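Local structure of catechol 1,2-dioxygenase (1DMH) at residues 221-226 / 244-249; 239-244 / 286-291; 122-127 / 193-198; 155-160 / 176-181. The protein catalyses intradiol cleavage of catechol by O2 to cis,cis-muconate, using one ferric ion in each subunit of a homodimer. One frame throughout, in Å; residues are numbered along the deposited sequence.

Interaction 1 (221-226 / 244-249). With FE (Fe (III) ion), chain C; MCT (4-methylcatechol), chain D.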
loop_
_atom_site.group_PDB
_atom_site.type_symbol
_atom_site.label_atom_id
_atom_site.label_comp_id
_atom_site.label_asym_id
_atom_site.label_seq_id
_atom_site.Cartn_x
_atom_site.Cartn_y
_atom_site.Cartn_z
ATOM N N ARG A 221 -11.102 8.226 17.966
ATOM C CA ARG A 221 -10.351 9.397 18.400
ATOM C C ARG A 221 -11.281 10.226 19.276
ATOM O O ARG A 221 -12.487 10.292 19.021
ATOM C CB ARG A 221 -9.925 10.295 17.215
ATOM C CG ARG A 221 -9.033 9.644 16.144
ATOM C CD ARG A 221 -8.100 10.686 15.568
ATOM N NE ARG A 221 -7.255 11.168 16.656
ATOM C CZ ARG A 221 -6.525 12.273 16.644
ATOM N NH1 ARG A 221 -6.511 13.064 15.576
ATOM N NH2 ARG A 221 -5.850 12.619 17.744
ATOM N N PRO A 222 -10.748 10.812 20.355
ATOM C CA PRO A 222 -11.569 11.653 21.234
ATOM C C PRO A 222 -11.941 12.942 20.456
ATOM O O PRO A 222 -11.327 13.242 19.424
ATOM C CB PRO A 222 -10.617 11.935 22.396
ATOM C CG PRO A 222 -9.229 11.920 21.702
ATOM C CD PRO A 222 -9.384 10.654 20.906
ATOM N N ALA A 223 -12.941 13.691 20.921
ATOM C CA ALA A 223 -13.325 14.949 20.263
ATOM C C ALA A 223 -12.115 15.882 20.378
ATOM O O ALA A 223 -11.559 16.044 21.458
ATOM C CB ALA A 223 -14.529 15.556 20.958
ATOM N N HIS A 224 -11.724 16.499 19.262
ATOM C CA HIS A 224 -10.550 17.371 19.230
ATOM C C HIS A 224 -10.677 18.458 18.151
ATOM O O HIS A 224 -11.503 18.364 17.232
ATOM C CB HIS A 224 -9.299 16.550 18.920
ATOM C CG HIS A 224 -9.382 15.848 17.606
ATOM N ND1 HIS A 224 -10.137 14.706 17.422
ATOM C CD2 HIS A 224 -8.917 16.193 16.384
ATOM C CE1 HIS A 224 -10.130 14.378 16.143
ATOM N NE2 HIS A 224 -9.397 15.264 15.491
ATOM N N ILE A 225 -9.838 19.482 18.288
ATOM C CA ILE A 225 -9.812 20.617 17.363
ATOM C C ILE A 225 -8.364 20.808 16.903
ATOM O O ILE A 225 -7.457 20.872 17.727
ATOM C CB ILE A 225 -10.313 21.890 18.072
ATOM C CG1 ILE A 225 -11.767 21.673 18.521
ATOM C CG2 ILE A 225 -10.180 23.105 17.140
ATOM C CD1 ILE A 225 -12.302 22.751 19.452
ATOM N N HIS A 226 -8.157 20.885 15.591
ATOM C CA HIS A 226 -6.817 21.046 15.011
ATOM C C HIS A 226 -6.393 22.512 14.905
ATOM O O HIS A 226 -7.224 23.384 14.686
ATOM C CB HIS A 226 -6.797 20.476 13.590
ATOM C CG HIS A 226 -6.981 18.996 13.526
ATOM N ND1 HIS A 226 -5.922 18.109 13.615
ATOM C CD2 HIS A 226 -8.099 18.243 13.392
ATOM C CE1 HIS A 226 -6.386 16.873 13.535
ATOM N NE2 HIS A 226 -7.699 16.927 13.400
ATOM N N ALA A 244 -11.830 17.874 27.250
ATOM C CA ALA A 244 -11.732 17.110 28.492
ATOM C C ALA A 244 -13.007 16.282 28.763
ATOM O O ALA A 244 -14.127 16.685 28.428
ATOM C CB ALA A 244 -11.412 18.067 29.689
ATOM N N GLY A 245 -12.816 15.102 29.342
ATOM C CA GLY A 245 -13.944 14.248 29.666
ATOM C C GLY A 245 -14.266 13.203 28.620
ATOM O O GLY A 245 -15.015 12.273 28.900
ATOM N N ASP A 246 -13.710 13.335 27.416
ATOM C CA ASP A 246 -14.000 12.379 26.367
ATOM C C ASP A 246 -13.485 11.006 26.804
ATOM O O ASP A 246 -12.424 10.899 27.403
ATOM C CB ASP A 246 -13.345 12.818 25.059
ATOM C CG ASP A 246 -13.782 11.970 23.887
ATOM O OD1 ASP A 246 -13.442 10.776 23.873
ATOM O OD2 ASP A 246 -14.479 12.477 22.981
ATOM N N PRO A 247 -14.238 9.941 26.509
ATOM C CA PRO A 247 -13.914 8.555 26.849
ATOM C C PRO A 247 -12.610 8.097 26.240
ATOM O O PRO A 247 -11.976 7.180 26.748
ATOM C CB PRO A 247 -15.080 7.772 26.250
ATOM C CG PRO A 247 -16.185 8.760 26.270
ATOM C CD PRO A 247 -15.485 9.965 25.735
ATOM N N TYR A 248 -12.218 8.726 25.140
ATOM C CA TYR A 248 -11.004 8.334 24.457
ATOM C C TYR A 248 -9.847 9.286 24.609
ATOM O O TYR A 248 -8.838 9.166 23.907
ATOM C CB TYR A 248 -11.312 8.109 22.985
ATOM C CG TYR A 248 -12.236 6.942 22.802
ATOM C CD1 TYR A 248 -11.755 5.650 22.952
ATOM C CD2 TYR A 248 -13.593 7.117 22.550
ATOM C CE1 TYR A 248 -12.591 4.548 22.856
ATOM C CE2 TYR A 248 -14.447 6.011 22.448
ATOM C CZ TYR A 248 -13.928 4.726 22.603
ATOM O OH TYR A 248 -14.714 3.598 22.495
ATOM N N THR A 249 -9.989 10.228 25.537
ATOM C CA THR A 249 -8.939 11.195 25.776
ATOM C C THR A 249 -7.578 10.531 25.897
ATOM O O THR A 249 -6.626 10.943 25.260
ATOM C CB THR A 249 -9.212 11.993 27.051
ATOM O OG1 THR A 249 -10.438 12.701 26.891
ATOM C CG2 THR A 249 -8.105 12.990 27.304
HETATM FE FE FE C . -9.073 15.350 13.479
HETATM C C1 MCT D . -6.939 10.956 12.147
HETATM C C2 MCT D . -6.572 12.248 12.561
HETATM C C3 MCT D . -7.592 13.205 12.746
HETATM O O3 MCT D . -7.250 14.469 13.153
HETATM C C4 MCT D . -8.926 12.902 12.532
HETATM O O4 MCT D . -9.878 13.871 12.732
HETATM C C5 MCT D . -9.308 11.651 12.128
HETATM C C6 MCT D . -8.253 10.624 11.926
HETATM C C MCT D . -5.844 9.894 11.934
HETATM O O HOH W 1 -7.950 14.055 11.555
#
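Ala223 and Asp246 tie the iron-bearing strand to a turn by one polar bond: Ala223 N donates to Asp246 OD2 at 2.8 Å, nearly straight (166°), and meets that oxygen from above the carboxylate plane. CG of Asp246 stands anti to its backbone N (chi1 -171°), turning the carboxylate across to the 221-226 segment. Its second oxygen serves the turn itself. OD1 accepts from Tyr248 N at 2.7 Å through the anti lone pair, an Asx turn within the type I turn Asp246-Thr249, while Asp246 O takes bonds from both N and OG1 of Thr249.

Van der Waals contacts centre on the Pro222 ring. The polar Asp246 OD1 lies against Pro222 CB at 3.4 Å; the apolar contact is that of Pro222 CD with Tyr248 CB at 3.8 Å, whereas the phenol end of Tyr248 leads away.

Metal and ligand bonds are made by His224, His226 and Arg221 of the same segment. His224 ND1 donates to Pro222 O at 2.8 Å in the plane of the ring, which fixes the imidazole's rotation and leaves NE2 to bind the ferric ion at 2.0 Å. His226 NE2 binds at 2.1 Å, both oxygens of 4-methylcatechol chelate the ion, and Tyr164 adds a further ligand. Arg221 NH1 makes a weak bond of 2.9 Å to the substrate's O3; its NH2 forms a salt bridge with Asp252.

Strand 220-230 runs between strands 152-157 and 237-243 of the sheet, and the Asp246 turn lies in the connection from 237-243 to 262-268.

Interaction 2 (239-244 / 286-291)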
loop_
_atom_site.group_PDB
_atom_site.type_symbol
_atom_site.label_atom_id
_atom_site.label_comp_id
_atom_site.label_asym_id
_atom_site.label_seq_id
_atom_site.Cartn_x
_atom_site.Cartn_y
_atom_site.Cartn_z
ATOM N N THR A 239 -0.650 21.437 16.128
ATOM C CA THR A 239 -1.049 20.834 17.379
ATOM C C THR A 239 -2.566 20.650 17.387
ATOM O O THR A 239 -3.229 20.827 16.366
ATOM C CB THR A 239 -0.571 21.720 18.601
ATOM O OG1 THR A 239 -0.739 20.983 19.815
ATOM C CG2 THR A 239 -1.381 23.006 18.711
ATOM N N GLN A 240 -3.121 20.249 18.519
ATOM C CA GLN A 240 -4.572 20.105 18.580
ATOM C C GLN A 240 -4.953 20.133 20.045
ATOM O O GLN A 240 -4.079 20.021 20.914
ATOM C CB GLN A 240 -5.016 18.774 17.987
ATOM C CG GLN A 240 -4.941 17.668 18.997
ATOM C CD GLN A 240 -5.402 16.307 18.493
ATOM O OE1 GLN A 240 -5.660 15.401 19.314
ATOM N NE2 GLN A 240 -5.490 16.134 17.171
ATOM N N ILE A 241 -6.234 20.334 20.328
ATOM C CA ILE A 241 -6.679 20.273 21.716
ATOM C C ILE A 241 -7.755 19.213 21.813
ATOM O O ILE A 241 -8.490 18.975 20.860
ATOM C CB ILE A 241 -7.196 21.626 22.271
ATOM C CG1 ILE A 241 -8.273 22.228 21.372
ATOM C CG2 ILE A 241 -6.010 22.546 22.474
ATOM C CD1 ILE A 241 -8.818 23.580 21.861
ATOM N N ASN A 242 -7.781 18.555 22.964
ATOM C CA ASN A 242 -8.718 17.489 23.279
ATOM C C ASN A 242 -9.773 18.019 24.219
ATOM O O ASN A 242 -9.451 18.723 25.180
ATOM C CB ASN A 242 -7.989 16.357 23.996
ATOM C CG ASN A 242 -7.182 15.549 23.077
ATOM O OD1 ASN A 242 -7.731 14.743 22.338
ATOM N ND2 ASN A 242 -5.862 15.768 23.065
ATOM N N VAL A 243 -11.025 17.678 23.957
ATOM C CA VAL A 243 -12.095 18.130 24.840
ATOM C C VAL A 243 -12.033 17.246 26.098
ATOM O O VAL A 243 -12.141 16.011 26.023
ATOM C CB VAL A 243 -13.478 18.018 24.134
ATOM C CG1 VAL A 243 -14.588 18.403 25.092
ATOM C CG2 VAL A 243 -13.494 18.920 22.890
ATOM N N ALA A 244 -11.830 17.874 27.250
ATOM C CA ALA A 244 -11.732 17.110 28.492
ATOM C C ALA A 244 -13.007 16.282 28.763
ATOM O O ALA A 244 -14.127 16.685 28.428
ATOM C CB ALA A 244 -11.412 18.067 29.689
ATOM N N MET A 286 -14.252 27.448 25.594
ATOM C CA MET A 286 -12.910 26.879 25.743
ATOM C C MET A 286 -11.918 28.002 25.472
ATOM O O MET A 286 -12.083 28.778 24.536
ATOM C CB MET A 286 -12.651 25.741 24.754
ATOM C CG MET A 286 -13.554 24.521 24.931
ATOM S SD MET A 286 -13.270 23.204 23.711
ATOM C CE MET A 286 -11.736 22.579 24.254
ATOM N N VAL A 287 -10.911 28.113 26.326
ATOM C CA VAL A 287 -9.875 29.118 26.171
ATOM C C VAL A 287 -8.598 28.315 25.917
ATOM O O VAL A 287 -8.333 27.350 26.625
ATOM C CB VAL A 287 -9.687 29.946 27.475
ATOM C CG1 VAL A 287 -8.622 31.021 27.274
ATOM C CG2 VAL A 287 -10.993 30.568 27.881
ATOM N N PHE A 288 -7.821 28.669 24.905
ATOM C CA PHE A 288 -6.578 27.941 24.674
ATOM C C PHE A 288 -5.569 28.891 24.066
ATOM O O PHE A 288 -5.781 29.406 22.969
ATOM C CB PHE A 288 -6.776 26.744 23.737
ATOM C CG PHE A 288 -5.545 25.882 23.605
ATOM C CD1 PHE A 288 -4.996 25.257 24.727
ATOM C CD2 PHE A 288 -4.897 25.736 22.384
ATOM C CE1 PHE A 288 -3.815 24.502 24.638
ATOM C CE2 PHE A 288 -3.721 24.985 22.290
ATOM C CZ PHE A 288 -3.187 24.370 23.430
ATOM N N ASP A 289 -4.495 29.155 24.809
ATOM C CA ASP A 289 -3.423 30.038 24.339
ATOM C C ASP A 289 -2.325 29.170 23.771
ATOM O O ASP A 289 -2.097 28.047 24.249
ATOM C CB ASP A 289 -2.790 30.858 25.467
ATOM C CG ASP A 289 -3.775 31.725 26.194
ATOM O OD1 ASP A 289 -4.766 32.173 25.586
ATOM O OD2 ASP A 289 -3.527 31.985 27.376
ATOM N N LEU A 290 -1.638 29.696 22.764
ATOM C CA LEU A 290 -0.536 28.977 22.142
ATOM C C LEU A 290 0.707 29.842 22.170
ATOM O O LEU A 290 0.632 31.044 21.936
ATOM C CB LEU A 290 -0.863 28.611 20.693
ATOM C CG LEU A 290 -2.069 27.681 20.571
ATOM C CD1 LEU A 290 -3.300 28.558 20.497
ATOM C CD2 LEU A 290 -1.981 26.782 19.328
ATOM N N LYS A 291 1.846 29.221 22.468
ATOM C CA LYS A 291 3.125 29.931 22.512
ATOM C C LYS A 291 4.013 29.322 21.432
ATOM O O LYS A 291 4.168 28.092 21.353
ATOM C CB LYS A 291 3.784 29.797 23.891
ATOM C CG LYS A 291 5.086 30.611 24.030
ATOM C CD LYS A 291 5.639 30.511 25.461
ATOM C CE LYS A 291 7.031 31.128 25.616
ATOM N NZ LYS A 291 7.018 32.583 25.357
#
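Ile241 and Phe288 meet inside the beta-sandwich core of the intradiol dioxygenase domain, where strands 237-243 and 283-291 face each other through side chains alone. The two segments run nearly antiparallel, 162° apart in direction, and no hydrogen bond joins them. Strand 262-268 pairs with both, so each is its neighbour in the curled sheet.

From CB of Ile241 two branches leave for different partners. CG2 sits over the centre of the Phe288 ring in a CH-pi contact, touching the face and not the rim, the two side chains passing one another head to tail. CG1 takes the crowded position between the backbone N and the carbonyl carbon (chi1 53°), and from it the extended chain carries CD1 on to the tip of Met286, with Ile241 CD1 and Met286 CE 3.9 Å apart. That methionine is bent at its last torsion (chi3 72°), which swings CE across, where it also comes within 4.3 Å of Val243 CG2.

Beyond Phe288 the same face is continued by Leu290, whose side chain lies obliquely across that of Thr239. Val263 of the intervening strand 262-268 touches both Met286 and Phe288, and Ala265 touches Met286. Thr239 divides its branches by character: OG1 bonds to Pro102 O, while the methyl CG2 touches Leu290 CD2 at 3.9 Å.

Interaction 3 (122-127 / 193-198)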
loop_
_atom_site.group_PDB
_atom_site.type_symbol
_atom_site.label_atom_id
_atom_site.label_comp_id
_atom_site.label_asym_id
_atom_site.label_seq_id
_atom_site.Cartn_x
_atom_site.Cartn_y
_atom_site.Cartn_z
ATOM N N ARG A 122 -17.109 33.071 12.556
ATOM C CA ARG A 122 -17.975 31.992 12.979
ATOM C C ARG A 122 -17.536 30.895 11.989
ATOM O O ARG A 122 -17.421 31.151 10.795
ATOM C CB ARG A 122 -19.454 32.328 12.801
ATOM C CG ARG A 122 -20.289 31.071 12.978
ATOM C CD ARG A 122 -21.768 31.325 13.086
ATOM N NE ARG A 122 -22.436 30.039 13.164
ATOM C CZ ARG A 122 -23.732 29.872 13.393
ATOM N NH1 ARG A 122 -24.526 30.926 13.573
ATOM N NH2 ARG A 122 -24.235 28.648 13.416
ATOM N N MET A 123 -17.275 29.689 12.475
ATOM C CA MET A 123 -16.781 28.618 11.607
ATOM C C MET A 123 -17.790 27.678 10.986
ATOM O O MET A 123 -17.508 27.048 9.966
ATOM C CB MET A 123 -15.800 27.744 12.380
ATOM C CG MET A 123 -14.700 28.500 13.050
ATOM S SD MET A 123 -13.560 27.345 13.849
ATOM C CE MET A 123 -13.022 26.331 12.455
ATOM N N ASP A 124 -18.946 27.544 11.615
ATOM C CA ASP A 124 -19.935 26.604 11.124
ATOM C C ASP A 124 -21.093 27.305 10.432
ATOM O O ASP A 124 -21.332 28.495 10.651
ATOM C CB ASP A 124 -20.476 25.786 12.284
ATOM C CG ASP A 124 -21.394 26.602 13.177
ATOM O OD1 ASP A 124 -20.927 27.598 13.776
ATOM O OD2 ASP A 124 -22.587 26.255 13.259
ATOM N N ASP A 125 -21.810 26.541 9.607
ATOM C CA ASP A 125 -22.954 27.056 8.859
ATOM C C ASP A 125 -24.270 26.693 9.525
ATOM O O ASP A 125 -25.314 26.767 8.883
ATOM C CB ASP A 125 -22.964 26.496 7.431
ATOM C CG ASP A 125 -23.142 24.985 7.390
ATOM O OD1 ASP A 125 -23.388 24.368 8.450
ATOM O OD2 ASP A 125 -23.048 24.408 6.285
ATOM N N GLY A 126 -24.223 26.286 10.792
ATOM C CA GLY A 126 -25.436 25.913 11.502
ATOM C C GLY A 126 -26.222 24.766 10.878
ATOM O O GLY A 126 -27.400 24.577 11.179
ATOM N N SER A 127 -25.577 23.989 10.017
ATOM C CA SER A 127 -26.237 22.865 9.372
ATOM C C SER A 127 -26.314 21.623 10.258
ATOM O O SER A 127 -26.972 20.649 9.895
ATOM C CB SER A 127 -25.506 22.494 8.086
ATOM O OG SER A 127 -24.172 22.107 8.366
ATOM N N ARG A 193 -16.538 31.334 16.789
ATOM C CA ARG A 193 -17.792 30.764 17.229
ATOM C C ARG A 193 -17.968 29.529 16.313
ATOM O O ARG A 193 -17.893 29.639 15.083
ATOM C CB ARG A 193 -18.957 31.743 17.041
ATOM C CG ARG A 193 -20.287 31.032 17.190
ATOM C CD ARG A 193 -21.499 31.943 17.120
ATOM N NE ARG A 193 -22.680 31.094 17.053
ATOM C CZ ARG A 193 -23.930 31.523 17.164
ATOM N NH1 ARG A 193 -24.166 32.802 17.350
ATOM N NH2 ARG A 193 -24.935 30.660 17.101
ATOM N N THR A 194 -18.160 28.353 16.909
ATOM C CA THR A 194 -18.343 27.148 16.116
ATOM C C THR A 194 -19.216 26.186 16.945
ATOM O O THR A 194 -20.053 26.651 17.728
ATOM C CB THR A 194 -16.977 26.526 15.766
ATOM O OG1 THR A 194 -17.173 25.438 14.865
ATOM C CG2 THR A 194 -16.252 26.049 17.010
ATOM N N ILE A 195 -19.076 24.873 16.755
ATOM C CA ILE A 195 -19.834 23.924 17.573
ATOM C C ILE A 195 -18.857 22.901 18.162
ATOM O O ILE A 195 -17.747 22.730 17.645
ATOM C CB ILE A 195 -20.926 23.147 16.763
ATOM C CG1 ILE A 195 -20.275 22.376 15.618
ATOM C CG2 ILE A 195 -21.997 24.101 16.240
ATOM C CD1 ILE A 195 -21.230 21.458 14.891
ATOM N N LEU A 196 -19.257 22.241 19.244
ATOM C CA LEU A 196 -18.415 21.213 19.861
ATOM C C LEU A 196 -18.360 20.007 18.953
ATOM O O LEU A 196 -19.389 19.482 18.549
ATOM C CB LEU A 196 -18.974 20.738 21.195
ATOM C CG LEU A 196 -18.438 21.332 22.483
ATOM C CD1 LEU A 196 -19.120 20.601 23.630
ATOM C CD2 LEU A 196 -16.933 21.152 22.583
ATOM N N PRO A 197 -17.154 19.567 18.595
ATOM C CA PRO A 197 -17.050 18.400 17.726
ATOM C C PRO A 197 -17.279 17.131 18.527
ATOM O O PRO A 197 -17.226 17.144 19.768
ATOM C CB PRO A 197 -15.623 18.500 17.217
ATOM C CG PRO A 197 -14.917 18.977 18.429
ATOM C CD PRO A 197 -15.819 20.125 18.858
ATOM N N ALA A 198 -17.558 16.043 17.815
ATOM C CA ALA A 198 -17.742 14.727 18.429
ATOM C C ALA A 198 -16.498 13.971 17.982
ATOM O O ALA A 198 -15.891 14.332 16.977
ATOM C CB ALA A 198 -18.997 14.030 17.869
HETATM O O HOH W 2 -21.934 28.201 16.380
#
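Arg122 and Arg193 run alongside each other in the same direction, and their guanidinium groups stack almost flat, with planes 9° apart and centres separated by 4.1 Å. The overlap is offset: Arg122 NH1 rests over the rim of the other group, 3.6 Å from Arg193 NH2. Both chains are extended, CG anti to the backbone N (chi1 168° in Arg122 and 167° in Arg193), which keeps them together to their tips. Over one face of the Asp124 carboxylate, Ile195 CG2 comes within 3.7 Å of Asp124 OD2.

The closeness of two like charges is probably eased by acidic partners: Asp124 for Arg122 and Glu280 for Arg193. Asp124 takes Arg122 side-on, NE to OD1 and NH2 to OD2, both at 2.9 Å; OD2 lies in the guanidinium plane, OD1 is tilted from it. Arg193 NH2 forms a salt bridge with Glu280.

The backbones form a parallel beta bridge between Arg122 and Arg193, where short strand 120-122 runs along strand 189-195 in the beta-sandwich of the intradiol dioxygenase domain. Met123 N donates to Arg193 O at 2.7 Å, and the CB of Met123 packs on Thr194 CB and OG1.

Further out, Asp124 is itself positioned. Gly126 N bonds to OD2 at 3.0 Å, closing an Asx turn, and reaches that oxygen from the same face as Arg122 NH2, opposite Ile195. A water donates to Asp124 OD1 and Thr194 O while accepting from Arg193 NE at 3.1 Å, linking the carboxylate to the second arginine.

Interaction 4 (155-160 / 176-181)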
loop_
_atom_site.group_PDB
_atom_site.type_symbol
_atom_site.label_atom_id
_atom_site.label_comp_id
_atom_site.label_asym_id
_atom_site.label_seq_id
_atom_site.Cartn_x
_atom_site.Cartn_y
_atom_site.Cartn_z
ATOM N N ILE A 155 -7.747 26.708 12.072
ATOM C CA ILE A 155 -8.513 25.754 12.853
ATOM C C ILE A 155 -9.446 24.923 11.989
ATOM O O ILE A 155 -10.082 25.440 11.070
ATOM C CB ILE A 155 -9.366 26.499 13.899
ATOM C CG1 ILE A 155 -8.465 27.463 14.684
ATOM C CG2 ILE A 155 -10.054 25.506 14.836
ATOM C CD1 ILE A 155 -9.162 28.147 15.813
ATOM N N TRP A 156 -9.523 23.628 12.260
ATOM C CA TRP A 156 -10.450 22.794 11.513
ATOM C C TRP A 156 -10.874 21.695 12.456
ATOM O O TRP A 156 -10.092 21.286 13.310
ATOM C CB TRP A 156 -9.820 22.269 10.192
ATOM C CG TRP A 156 -8.672 21.257 10.230
ATOM C CD1 TRP A 156 -8.755 19.909 9.994
ATOM C CD2 TRP A 156 -7.284 21.535 10.465
ATOM N NE1 TRP A 156 -7.505 19.333 10.065
ATOM C CE2 TRP A 156 -6.584 20.309 10.353
ATOM C CE3 TRP A 156 -6.561 22.706 10.761
ATOM C CZ2 TRP A 156 -5.200 20.215 10.528
ATOM C CZ3 TRP A 156 -5.182 22.617 10.939
ATOM C CH2 TRP A 156 -4.517 21.375 10.820
ATOM N N HIS A 157 -12.121 21.253 12.344
ATOM C CA HIS A 157 -12.630 20.204 13.229
ATOM C C HIS A 157 -13.876 19.540 12.655
ATOM O O HIS A 157 -14.410 19.985 11.642
ATOM C CB HIS A 157 -12.912 20.787 14.619
ATOM C CG HIS A 157 -14.052 21.769 14.658
ATOM N ND1 HIS A 157 -15.376 21.382 14.747
ATOM C CD2 HIS A 157 -14.060 23.127 14.638
ATOM C CE1 HIS A 157 -16.147 22.458 14.781
ATOM N NE2 HIS A 157 -15.373 23.530 14.716
ATOM N N ALA A 158 -14.329 18.475 13.309
ATOM C CA ALA A 158 -15.491 17.710 12.860
ATOM C C ALA A 158 -16.819 18.212 13.441
ATOM O O ALA A 158 -16.825 19.040 14.355
ATOM C CB ALA A 158 -15.291 16.226 13.223
ATOM N N ASN A 159 -17.934 17.719 12.895
ATOM C CA ASN A 159 -19.239 18.107 13.409
ATOM C C ASN A 159 -19.628 17.080 14.461
ATOM O O ASN A 159 -18.780 16.285 14.868
ATOM C CB ASN A 159 -20.308 18.193 12.300
ATOM C CG ASN A 159 -20.513 16.882 11.548
ATOM O OD1 ASN A 159 -20.169 15.797 12.031
ATOM N ND2 ASN A 159 -21.121 16.984 10.364
ATOM N N THR A 160 -20.894 17.082 14.895
ATOM C CA THR A 160 -21.338 16.161 15.945
ATOM C C THR A 160 -21.405 14.706 15.523
ATOM O O THR A 160 -21.602 13.824 16.365
ATOM C CB THR A 160 -22.717 16.569 16.543
ATOM O OG1 THR A 160 -23.721 16.553 15.517
ATOM C CG2 THR A 160 -22.632 17.964 17.147
ATOM N N PHE A 176 -15.511 24.307 3.132
ATOM C CA PHE A 176 -14.831 24.897 4.293
ATOM C C PHE A 176 -15.667 25.046 5.576
ATOM O O PHE A 176 -15.332 25.852 6.445
ATOM C CB PHE A 176 -14.203 26.250 3.933
ATOM C CG PHE A 176 -13.205 26.170 2.825
ATOM C CD1 PHE A 176 -11.943 25.636 3.050
ATOM C CD2 PHE A 176 -13.549 26.561 1.529
ATOM C CE1 PHE A 176 -11.031 25.484 1.994
ATOM C CE2 PHE A 176 -12.647 26.418 0.463
ATOM C CZ PHE A 176 -11.389 25.878 0.695
ATOM N N ASN A 177 -16.746 24.273 5.692
ATOM C CA ASN A 177 -17.559 24.320 6.894
ATOM C C ASN A 177 -16.616 23.868 8.024
ATOM O O ASN A 177 -15.901 22.866 7.872
ATOM C CB ASN A 177 -18.735 23.345 6.796
ATOM C CG ASN A 177 -19.723 23.502 7.947
ATOM O OD1 ASN A 177 -20.365 22.530 8.364
ATOM N ND2 ASN A 177 -19.871 24.719 8.443
ATOM N N MET A 178 -16.613 24.626 9.127
ATOM C CA MET A 178 -15.786 24.375 10.314
ATOM C C MET A 178 -14.277 24.404 10.026
ATOM O O MET A 178 -13.497 23.681 10.645
ATOM C CB MET A 178 -16.201 23.045 10.950
ATOM C CG MET A 178 -17.702 23.022 11.369
ATOM S SD MET A 178 -18.243 21.399 11.970
ATOM C CE MET A 178 -17.831 20.394 10.522
ATOM N N ARG A 179 -13.877 25.261 9.084
ATOM C CA ARG A 179 -12.476 25.433 8.708
ATOM C C ARG A 179 -12.261 26.940 8.467
ATOM O O ARG A 179 -12.872 27.508 7.563
ATOM C CB ARG A 179 -12.155 24.673 7.404
ATOM C CG ARG A 179 -12.268 23.146 7.449
ATOM C CD ARG A 179 -12.077 22.552 6.039
ATOM N NE ARG A 179 -12.215 21.094 5.986
ATOM C CZ ARG A 179 -11.304 20.231 6.442
ATOM N NH1 ARG A 179 -10.173 20.679 6.993
ATOM N NH2 ARG A 179 -11.516 18.921 6.324
ATOM N N ARG A 180 -11.400 27.583 9.255
ATOM C CA ARG A 180 -11.134 29.011 9.074
ATOM C C ARG A 180 -9.689 29.375 9.388
ATOM O O ARG A 180 -8.984 28.639 10.092
ATOM C CB ARG A 180 -12.022 29.854 9.999
ATOM C CG ARG A 180 -13.512 29.875 9.701
ATOM C CD ARG A 180 -13.846 30.553 8.373
ATOM N NE ARG A 180 -15.290 30.618 8.197
ATOM C CZ ARG A 180 -16.060 29.622 7.767
ATOM N NH1 ARG A 180 -15.533 28.463 7.389
ATOM N NH2 ARG A 180 -17.375 29.809 7.659
ATOM N N SER A 181 -9.254 30.522 8.863
ATOM C CA SER A 181 -7.931 31.058 9.163
ATOM C C SER A 181 -8.224 32.361 9.867
ATOM O O SER A 181 -9.028 33.155 9.386
ATOM C CB SER A 181 -7.130 31.356 7.900
ATOM O OG SER A 181 -6.762 30.157 7.266
HETATM O O HOH W 3 -14.554 20.304 8.811
#
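Ile155 and Arg180 form the hydrogen-bonded pair of an antiparallel beta arrangement, strands 155-157 and 179-181 running 173° apart in direction at 5.0 Å, with Trp156 and Arg179 the non-hydrogen-bonded pair beside it. In this part of the intradiol dioxygenase beta-sandwich Ile155 N donates to Arg180 O at 3.0 Å, Arg180 N returns a bond to Ile155 O, and a longer one of 3.3 Å joins His157 N to Met178 O. The type II turn Phe176-Arg179 leads into the second strand.

Met178 carries most of the side-chain contact. Its chain runs roughly perpendicular to the His157 side chain, CB over one face of the imidazole, 4.0 Å from the ring centroid; SD lies obliquely to the same ring. The imidazole is fixed through both nitrogens, ND1 to Ala158 O at 2.8 Å and NE2 to Thr194 OG1.

The Trp156 indole stacks on the iron ligand His226. Arg179 crosses it obliquely, NH1 lying 3.4 Å from Trp156 CD1, while its NH1 and NH2 bond to Leu109 O and Ser165 O. At the far end the bent Met178 chain sets CE 3.6 Å from Asn159 N.

All four contacts reach one mixed sheet of the dioxygenase domain. Along the chain, interaction 4 is nested within the loop closed by interaction 3, and both close before interactions 1 and 2, whose segments alternate. Interactions 3 and 4 have centres about 7 Å apart and are joined by Met178 N and Met123 O; interactions 1 and 2 lie about 11 Å apart, share Ala244 and meet along neighbouring strands 220-230 and 237-243. Remaining centres are about 15 to 16 Å apart. Strand 220-230 links the groups: Ile225 O faces Ile241 N on one neighbour, His226 N faces Trp156 O on another. His224 and His226 thus sit on a strand flanked on both sides, beside iron and substrate.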